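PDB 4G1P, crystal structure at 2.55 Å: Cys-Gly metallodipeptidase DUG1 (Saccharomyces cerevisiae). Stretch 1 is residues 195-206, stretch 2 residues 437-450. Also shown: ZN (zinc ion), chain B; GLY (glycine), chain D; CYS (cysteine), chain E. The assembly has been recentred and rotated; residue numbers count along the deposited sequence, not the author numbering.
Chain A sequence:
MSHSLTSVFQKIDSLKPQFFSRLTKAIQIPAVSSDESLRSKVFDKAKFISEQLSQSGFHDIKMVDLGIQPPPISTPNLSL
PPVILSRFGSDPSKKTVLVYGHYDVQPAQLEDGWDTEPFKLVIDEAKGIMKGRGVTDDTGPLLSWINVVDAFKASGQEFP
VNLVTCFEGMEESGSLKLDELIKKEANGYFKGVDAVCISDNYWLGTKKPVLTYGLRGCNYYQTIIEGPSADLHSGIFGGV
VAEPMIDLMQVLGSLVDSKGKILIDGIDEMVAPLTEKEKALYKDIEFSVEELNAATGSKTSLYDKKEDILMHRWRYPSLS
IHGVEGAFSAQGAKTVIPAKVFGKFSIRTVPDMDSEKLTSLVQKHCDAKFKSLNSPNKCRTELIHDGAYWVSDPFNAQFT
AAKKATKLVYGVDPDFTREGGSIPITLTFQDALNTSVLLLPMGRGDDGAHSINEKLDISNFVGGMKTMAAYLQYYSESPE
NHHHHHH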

ATOM      1  N   ALA A 195      24.618 -25.318 -26.100  1.00 26.35           N
ATOM      2  CA  ALA A 195      23.275 -25.537 -25.602  1.00 24.37           C
ATOM      3  C   ALA A 195      23.110 -24.758 -24.327  1.00 22.94           C
ATOM      4  O   ALA A 195      24.086 -24.493 -23.626  1.00 21.04           O
ATOM      5  N   VAL A 196      21.869 -24.393 -24.037  1.00 21.43           N
ATOM      6  CA  VAL A 196      21.548 -23.682 -22.821  1.00 19.26           C
ATOM      7  C   VAL A 196      20.433 -24.405 -22.075  1.00 22.55           C
ATOM      8  O   VAL A 196      19.409 -24.772 -22.666  1.00 20.15           O
ATOM      9  N   CYS A 197      20.654 -24.625 -20.778  1.00 22.28           N
ATOM     10  CA  CYS A 197      19.635 -25.183 -19.904  1.00 18.47           C
ATOM     11  C   CYS A 197      19.253 -24.204 -18.789  1.00 21.83           C
ATOM     12  O   CYS A 197      20.113 -23.534 -18.204  1.00 22.07           O
ATOM     13  N   ILE A 198      17.961 -24.121 -18.496  1.00 19.33           N
ATOM     14  CA  ILE A 198      17.479 -23.244 -17.442  1.00 16.70           C
ATOM     15  C   ILE A 198      16.557 -24.020 -16.530  1.00 18.49           C
ATOM     16  O   ILE A 198      15.629 -24.685 -17.002  1.00 21.16           O
ATOM     17  N   SER A 199      16.814 -23.941 -15.228  1.00 13.84           N
ATOM     18  CA  SER A 199      15.910 -24.502 -14.251  1.00 14.97           C
ATOM     19  C   SER A 199      15.319 -23.358 -13.453  1.00 18.72           C
ATOM     20  O   SER A 199      15.903 -22.901 -12.481  1.00 23.97           O
ATOM     21  N   ASP A 200      14.156 -22.886 -13.870  1.00 20.40           N
ATOM     22  CA  ASP A 200      13.581 -21.693 -13.278  1.00 19.57           C
ATOM     23  C   ASP A 200      12.070 -21.665 -13.442  1.00 20.49           C
ATOM     24  O   ASP A 200      11.473 -20.608 -13.630  1.00 22.00           O
ATOM     25  N   ASN A 201      11.454 -22.837 -13.400  1.00 19.99           N
ATOM     26  CA  ASN A 201      10.008 -22.932 -13.351  1.00 18.66           C
ATOM     27  C   ASN A 201       9.628 -24.209 -12.639  1.00 19.31           C
ATOM     28  O   ASN A 201      10.430 -24.738 -11.891  1.00 20.43           O
ATOM     29  N   TYR A 202       8.416 -24.708 -12.868  1.00 24.49           N
ATOM     30  CA  TYR A 202       7.845 -25.761 -12.020  1.00 21.68           C
ATOM     31  C   TYR A 202       7.067 -26.744 -12.852  1.00 20.13           C
ATOM     32  O   TYR A 202       6.695 -26.438 -13.981  1.00 21.76           O
ATOM     33  N   TRP A 203       6.808 -27.917 -12.278  1.00 21.01           N
ATOM     34  CA  TRP A 203       5.882 -28.870 -12.868  1.00 17.97           C
ATOM     35  C   TRP A 203       4.555 -28.181 -12.960  1.00 20.54           C
ATOM     36  O   TRP A 203       4.269 -27.265 -12.193  1.00 21.68           O
ATOM     37  N   LEU A 204       3.730 -28.637 -13.882  1.00 22.46           N
ATOM     38  CA  LEU A 204       2.378 -28.123 -14.012  1.00 22.30           C
ATOM     39  C   LEU A 204       1.569 -28.334 -12.728  1.00 21.86           C
ATOM     40  O   LEU A 204       0.849 -27.448 -12.263  1.00 26.72           O
ATOM     41  N   GLY A 205       1.689 -29.528 -12.169  1.00 18.63           N
ATOM     42  CA  GLY A 205       0.895 -29.921 -11.027  1.00 19.55           C
ATOM     43  C   GLY A 205       1.856 -30.418  -9.983  1.00 20.96           C
ATOM     44  O   GLY A 205       2.990 -29.939  -9.916  1.00 20.78           O
ATOM     45  N   THR A 206       1.430 -31.391  -9.188  1.00 18.25           N
ATOM     46  CA  THR A 206       2.265 -31.850  -8.092  1.00 20.97           C
ATOM     47  C   THR A 206       2.699 -33.312  -8.181  1.00 24.01           C
ATOM     48  O   THR A 206       3.430 -33.785  -7.320  1.00 24.85           O
ATOM     49  N   VAL A 437      17.345 -24.056 -26.373  1.00 19.94           N
ATOM     50  CA  VAL A 437      17.214 -23.862 -24.944  1.00 19.50           C
ATOM     51  C   VAL A 437      16.253 -24.894 -24.407  1.00 21.87           C
ATOM     52  O   VAL A 437      15.217 -25.154 -25.016  1.00 21.01           O
ATOM     53  N   LEU A 438      16.618 -25.498 -23.279  1.00 22.05           N
ATOM     54  CA  LEU A 438      15.745 -26.414 -22.560  1.00 18.26           C
ATOM     55  C   LEU A 438      15.358 -25.852 -21.182  1.00 21.27           C
ATOM     56  O   LEU A 438      16.217 -25.355 -20.450  1.00 22.71           O
ATOM     57  N   LEU A 439      14.079 -25.934 -20.824  1.00 17.94           N
ATOM     58  CA  LEU A 439      13.659 -25.597 -19.466  1.00 20.65           C
ATOM     59  C   LEU A 439      13.384 -26.843 -18.635  1.00 19.09           C
ATOM     60  O   LEU A 439      12.504 -27.629 -18.963  1.00 18.55           O
ATOM     61  N   LEU A 440      14.129 -26.995 -17.544  1.00 19.80           N
ATOM     62  CA  LEU A 440      14.086 -28.196 -16.706  1.00 18.69           C
ATOM     63  C   LEU A 440      13.602 -27.851 -15.308  1.00 20.13           C
ATOM     64  O   LEU A 440      14.407 -27.647 -14.398  1.00 19.22           O
ATOM     65  N   PRO A 441      12.283 -27.807 -15.123  1.00 20.33           N
ATOM     66  CA  PRO A 441      11.679 -27.437 -13.835  1.00 19.01           C
ATOM     67  C   PRO A 441      12.130 -28.344 -12.698  1.00 18.47           C
ATOM     68  O   PRO A 441      12.132 -29.562 -12.824  1.00 17.97           O
ATOM     69  N   MET A 442      12.511 -27.753 -11.580  1.00 19.10           N
ATOM     70  CA  MET A 442      12.805 -28.568 -10.426  1.00 16.78           C
ATOM     71  C   MET A 442      11.549 -28.820  -9.624  1.00 20.75           C
ATOM     72  O   MET A 442      11.176 -29.972  -9.391  1.00 23.50           O
ATOM     73  N   GLY A 443      10.894 -27.744  -9.201  1.00 15.64           N
ATOM     74  CA  GLY A 443       9.810 -27.870  -8.246  1.00 17.76           C
ATOM     75  C   GLY A 443       8.415 -28.135  -8.788  1.00 21.67           C
ATOM     76  O   GLY A 443       8.207 -28.322  -9.997  1.00 19.12           O
ATOM     77  N   ARG A 444       7.453 -28.147  -7.864  1.00 20.22           N
ATOM     78  CA  ARG A 444       6.053 -28.390  -8.185  1.00 20.87           C
ATOM     79  C   ARG A 444       5.302 -27.084  -8.370  1.00 22.76           C
ATOM     80  O   ARG A 444       5.792 -26.020  -7.999  1.00 22.03           O
ATOM     81  N   GLY A 445       4.106 -27.166  -8.944  1.00 24.08           N
ATOM     82  CA  GLY A 445       3.346 -25.974  -9.278  1.00 21.09           C
ATOM     83  C   GLY A 445       2.649 -25.340  -8.092  1.00 22.76           C
ATOM     84  O   GLY A 445       1.959 -24.334  -8.244  1.00 23.41           O
ATOM     85  N   ASP A 446       2.807 -25.940  -6.915  1.00 21.23           N
ATOM     86  CA  ASP A 446       2.216 -25.398  -5.701  1.00 20.44           C
ATOM     87  C   ASP A 446       3.294 -24.986  -4.707  1.00 20.05           C
ATOM     88  O   ASP A 446       3.067 -24.966  -3.503  1.00 22.84           O
ATOM     89  N   ASP A 447       4.470 -24.669  -5.225  1.00 16.34           N
ATOM     90  CA  ASP A 447       5.607 -24.332  -4.386  1.00 19.57           C
ATOM     91  C   ASP A 447       5.437 -22.966  -3.700  1.00 18.87           C
ATOM     92  O   ASP A 447       6.116 -22.649  -2.731  1.00 17.12           O
ATOM     93  N   GLY A 448       4.510 -22.164  -4.204  1.00 20.35           N
ATOM     94  CA  GLY A 448       4.225 -20.881  -3.603  1.00 18.13           C
ATOM     95  C   GLY A 448       5.213 -19.793  -3.984  1.00 20.78           C
ATOM     96  O   GLY A 448       5.434 -18.870  -3.207  1.00 22.28           O
ATOM     97  N   ALA A 449       5.813 -19.880  -5.167  1.00 18.45           N
ATOM     98  CA  ALA A 449       6.686 -18.799  -5.609  1.00 19.19           C
ATOM     99  C   ALA A 449       5.922 -17.469  -5.625  1.00 20.54           C
ATOM    100  O   ALA A 449       4.757 -17.418  -6.020  1.00 17.83           O
ATOM    101  N   HIS A 450       6.592 -16.412  -5.166  1.00 23.95           N
ATOM    102  CA  HIS A 450       6.036 -15.058  -5.096  1.00 19.42           C
ATOM    103  C   HIS A 450       4.921 -14.968  -4.064  1.00 21.70           C
ATOM    104  O   HIS A 450       4.127 -14.023  -4.074  1.00 25.94           O
TER

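Two segments of DUG1 far apart in sequence meet as neighbouring parallel strands whose side chains pair in register, then continue side by side as loops where side-chain packing persists and ordered waters join the backbone contacts. In a parallel pair, residues in register share a face. Val196 and Val437, both t, lie on the same face as Ile198 and Leu439, both m at chi1; there Ile198 CB sits 3.5 Å from Leu439 CD2, and Val196 CB 4.0 Å from Val437 CG2. Cys197 and Leu438, both t, occupy the other face, with Cys197 SG 3.9 Å from Leu438 CD2.

Beyond the strands, polar side-chain atoms also bond across the contact. Ser199 (t) donates from OG to Leu440 O (2.8 Å), and a water donating to Ser199 OG (2.9 Å) and Asn201 O (2.8 Å) accepts from Met442 N (2.9 Å). Trp203 (m) rests CD1 4.0 Å from Pro441 CG, while a second water accepts from Trp203 NE1 (3.0 Å) and donates to Pro441 O (2.6 Å). Asp447 and Ala449 point toward the other stretch; Tyr202, its chi1 of -31° between wells, points sideways but places OH 3.2 Å from Ala449 CB. At Gly445 a CB would clash with Trp203 O and Leu204 O. Next to Ala449, His450 (m) binds zinc through NE2 (2.0 Å), as does the glycine ligand through N (2.6 Å).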

ATOM      1  CB  ALA A 195      23.029 -27.022 -25.348  1.00 19.33           C
ATOM      2  CB  VAL A 196      21.146 -22.239 -23.115  1.00 23.02           C
ATOM      3  CG1 VAL A 196      20.566 -21.571 -21.862  1.00 20.93           C
ATOM      4  CG2 VAL A 196      22.343 -21.469 -23.646  1.00 22.10           C
ATOM      5  CB  CYS A 197      20.111 -26.486 -19.283  1.00 17.45           C
ATOM      6  SG  CYS A 197      18.759 -27.301 -18.464  1.00 20.52           S
ATOM      7  CB  ILE A 198      16.692 -22.057 -18.009  1.00 16.85           C
ATOM      8  CG1 ILE A 198      17.613 -21.101 -18.749  1.00 19.34           C
ATOM      9  CG2 ILE A 198      15.990 -21.300 -16.897  1.00 17.48           C
ATOM     10  CD1 ILE A 198      16.859 -19.995 -19.483  1.00 17.81           C
ATOM     11  CB  SER A 199      16.665 -25.450 -13.333  1.00 17.64           C
ATOM     12  OG  SER A 199      15.769 -26.153 -12.505  1.00 16.85           O
ATOM     13  CB  ASP A 200      14.186 -20.455 -13.935  1.00 21.59           C
ATOM     14  CG  ASP A 200      14.231 -19.254 -13.002  1.00 23.68           C
ATOM     15  OD1 ASP A 200      13.747 -19.344 -11.856  1.00 23.10           O
ATOM     16  OD2 ASP A 200      14.747 -18.203 -13.423  1.00 27.13           O
ATOM     17  CB  ASN A 201       9.387 -22.839 -14.746  1.00 23.89           C
ATOM     18  CG  ASN A 201       9.725 -24.025 -15.621  1.00 27.63           C
ATOM     19  OD1 ASN A 201      10.876 -24.476 -15.669  1.00 23.81           O
ATOM     20  ND2 ASN A 201       8.715 -24.551 -16.311  1.00 22.37           N
ATOM     21  CB  TYR A 202       6.903 -25.132 -10.981  1.00 22.89           C
ATOM     22  CG  TYR A 202       7.375 -23.759 -10.605  1.00 25.54           C
ATOM     23  CD1 TYR A 202       6.963 -22.640 -11.329  1.00 24.70           C
ATOM     24  CD2 TYR A 202       8.301 -23.584  -9.586  1.00 20.32           C
ATOM     25  CE1 TYR A 202       7.442 -21.377 -11.018  1.00 27.29           C
ATOM     26  CE2 TYR A 202       8.777 -22.330  -9.269  1.00 22.83           C
ATOM     27  CZ  TYR A 202       8.349 -21.228  -9.982  1.00 26.00           C
ATOM     28  OH  TYR A 202       8.834 -19.974  -9.667  1.00 29.00           O
ATOM     29  CB  TRP A 203       5.692 -30.087 -11.970  1.00 18.32           C
ATOM     30  CG  TRP A 203       6.881 -30.945 -11.815  1.00 17.72           C
ATOM     31  CD1 TRP A 203       8.094 -30.782 -12.412  1.00 17.55           C
ATOM     32  CD2 TRP A 203       6.983 -32.121 -11.005  1.00 19.32           C
ATOM     33  NE1 TRP A 203       8.952 -31.783 -12.019  1.00 19.55           N
ATOM     34  CE2 TRP A 203       8.293 -32.618 -11.154  1.00 19.70           C
ATOM     35  CE3 TRP A 203       6.097 -32.797 -10.164  1.00 19.81           C
ATOM     36  CZ2 TRP A 203       8.734 -33.766 -10.503  1.00 16.75           C
ATOM     37  CZ3 TRP A 203       6.538 -33.934  -9.516  1.00 17.79           C
ATOM     38  CH2 TRP A 203       7.845 -34.408  -9.691  1.00 18.72           C
ATOM     39  CB  LEU A 204       1.698 -28.840 -15.174  1.00 23.86           C
ATOM     40  CG  LEU A 204       0.221 -28.550 -15.364  1.00 25.49           C
ATOM     41  CD1 LEU A 204       0.075 -27.095 -15.717  1.00 24.34           C
ATOM     42  CD2 LEU A 204      -0.314 -29.454 -16.465  1.00 31.15           C
ATOM     43  CB  THR A 206       1.557 -31.654  -6.759  1.00 22.67           C
ATOM     44  OG1 THR A 206       0.431 -32.535  -6.692  1.00 26.27           O
ATOM     45  CG2 THR A 206       1.096 -30.205  -6.600  1.00 19.62           C
ATOM     46  CB  VAL A 437      16.681 -22.461 -24.600  1.00 21.87           C
ATOM     47  CG1 VAL A 437      16.351 -22.367 -23.120  1.00 21.06           C
ATOM     48  CG2 VAL A 437      17.702 -21.382 -24.998  1.00 21.62           C
ATOM     49  CB  LEU A 438      16.460 -27.741 -22.380  1.00 17.41           C
ATOM     50  CG  LEU A 438      15.890 -28.636 -21.287  1.00 22.28           C
ATOM     51  CD1 LEU A 438      14.594 -29.264 -21.750  1.00 20.83           C
ATOM     52  CD2 LEU A 438      16.903 -29.700 -20.904  1.00 23.88           C
ATOM     53  CB  LEU A 439      12.417 -24.721 -19.482  1.00 20.93           C
ATOM     54  CG  LEU A 439      12.520 -23.442 -20.285  1.00 20.17           C
ATOM     55  CD1 LEU A 439      11.283 -22.641 -20.035  1.00 20.52           C
ATOM     56  CD2 LEU A 439      13.756 -22.673 -19.898  1.00 18.64           C
ATOM     57  CB  LEU A 440      15.491 -28.789 -16.579  1.00 16.75           C
ATOM     58  CG  LEU A 440      15.710 -30.301 -16.523  1.00 16.91           C
ATOM     59  CD1 LEU A 440      17.067 -30.599 -15.940  1.00 11.80           C
ATOM     60  CD2 LEU A 440      14.617 -31.034 -15.772  1.00 18.66           C
ATOM     61  CB  PRO A 441      10.184 -27.645 -14.077  1.00 18.88           C
ATOM     62  CG  PRO A 441      10.121 -28.672 -15.158  1.00 22.99           C
ATOM     63  CD  PRO A 441      11.295 -28.354 -16.065  1.00 20.23           C
ATOM     64  CB  MET A 442      13.853 -27.917  -9.539  1.00 16.90           C
ATOM     65  CG  MET A 442      14.072 -28.657  -8.236  1.00 13.28           C
ATOM     66  SD  MET A 442      15.698 -28.301  -7.596  1.00 15.10           S
ATOM     67  CE  MET A 442      16.682 -29.575  -8.397  1.00 12.11           C
ATOM     68  CB  ARG A 444       5.391 -29.218  -7.091  1.00 20.39           C
ATOM     69  CG  ARG A 444       6.221 -30.405  -6.645  1.00 20.45           C
ATOM     70  CD  ARG A 444       5.413 -31.301  -5.748  1.00 22.16           C
ATOM     71  NE  ARG A 444       6.204 -32.407  -5.219  1.00 24.26           N
ATOM     72  CZ  ARG A 444       5.786 -33.216  -4.249  1.00 29.46           C
ATOM     73  NH1 ARG A 444       4.584 -33.030  -3.705  1.00 29.38           N
ATOM     74  NH2 ARG A 444       6.568 -34.199  -3.814  1.00 28.88           N
ATOM     75  CB  ASP A 446       1.247 -26.400  -5.069  1.00 21.67           C
ATOM     76  CG  ASP A 446       1.948 -27.605  -4.432  1.00 21.33           C
ATOM     77  OD1 ASP A 446       3.150 -27.823  -4.679  1.00 21.82           O
ATOM     78  OD2 ASP A 446       1.275 -28.352  -3.689  1.00 20.31           O
ATOM     79  CB  ASP A 447       6.906 -24.413  -5.210  1.00 18.40           C
ATOM     80  CG  ASP A 447       7.401 -25.846  -5.371  1.00 18.77           C
ATOM     81  OD1 ASP A 447       6.658 -26.764  -4.992  1.00 16.94           O
ATOM     82  OD2 ASP A 447       8.527 -26.064  -5.864  1.00 19.23           O
ATOM     83  CB  ALA A 449       7.276 -19.102  -6.975  1.00 15.50           C
ATOM     84  CB  HIS A 450       5.528 -14.590  -6.464  1.00 16.58           C
ATOM     85  CG  HIS A 450       6.603 -14.447  -7.490  1.00 19.49           C
ATOM     86  ND1 HIS A 450       6.459 -13.662  -8.614  1.00 21.64           N
ATOM     87  CD2 HIS A 450       7.840 -14.990  -7.566  1.00 21.00           C
ATOM     88  CE1 HIS A 450       7.562 -13.723  -9.336  1.00 21.78           C
ATOM     89  NE2 HIS A 450       8.415 -14.527  -8.725  1.00 21.78           N
TER
HETATM   90 ZN    ZN B 501      10.270 -15.116  -9.294  1.00 21.94          ZN
HETATM   91  N   GLY D 503       8.920 -15.837 -11.384  1.00 20.01           N
HETATM   92  CA  GLY D 503      10.087 -15.019 -11.650  1.00 20.23           C
HETATM   93  C   GLY D 503       9.618 -13.965 -12.616  1.00 30.28           C
HETATM   94  O   GLY D 503       9.922 -14.012 -13.804  1.00 32.61           O
HETATM   95  N   CYS E 504       8.846 -13.023 -12.089  1.00 36.02           N
HETATM   96  CA  CYS E 504       8.065 -12.109 -12.899  1.00 32.93           C
HETATM   97  C   CYS E 504       6.947 -12.892 -13.593  1.00 23.46           C
HETATM   98  O   CYS E 504       7.199 -13.879 -14.283  1.00 23.01           O
HETATM   99  CB  CYS E 504       8.958 -11.372 -13.900  1.00 31.10           C
HETATM  100  SG  CYS E 504       8.110 -10.189 -14.901  1.00 49.16           S
HETATM  101  O   HOH W   1      13.267 -24.912 -11.807  1.00 18.34           O
HETATM  102  O   HOH W   2      11.692 -25.318  -9.103  1.00 19.36           O
HETATM  103  O   HOH W   3      11.703 -32.138 -13.112  1.00 20.22           O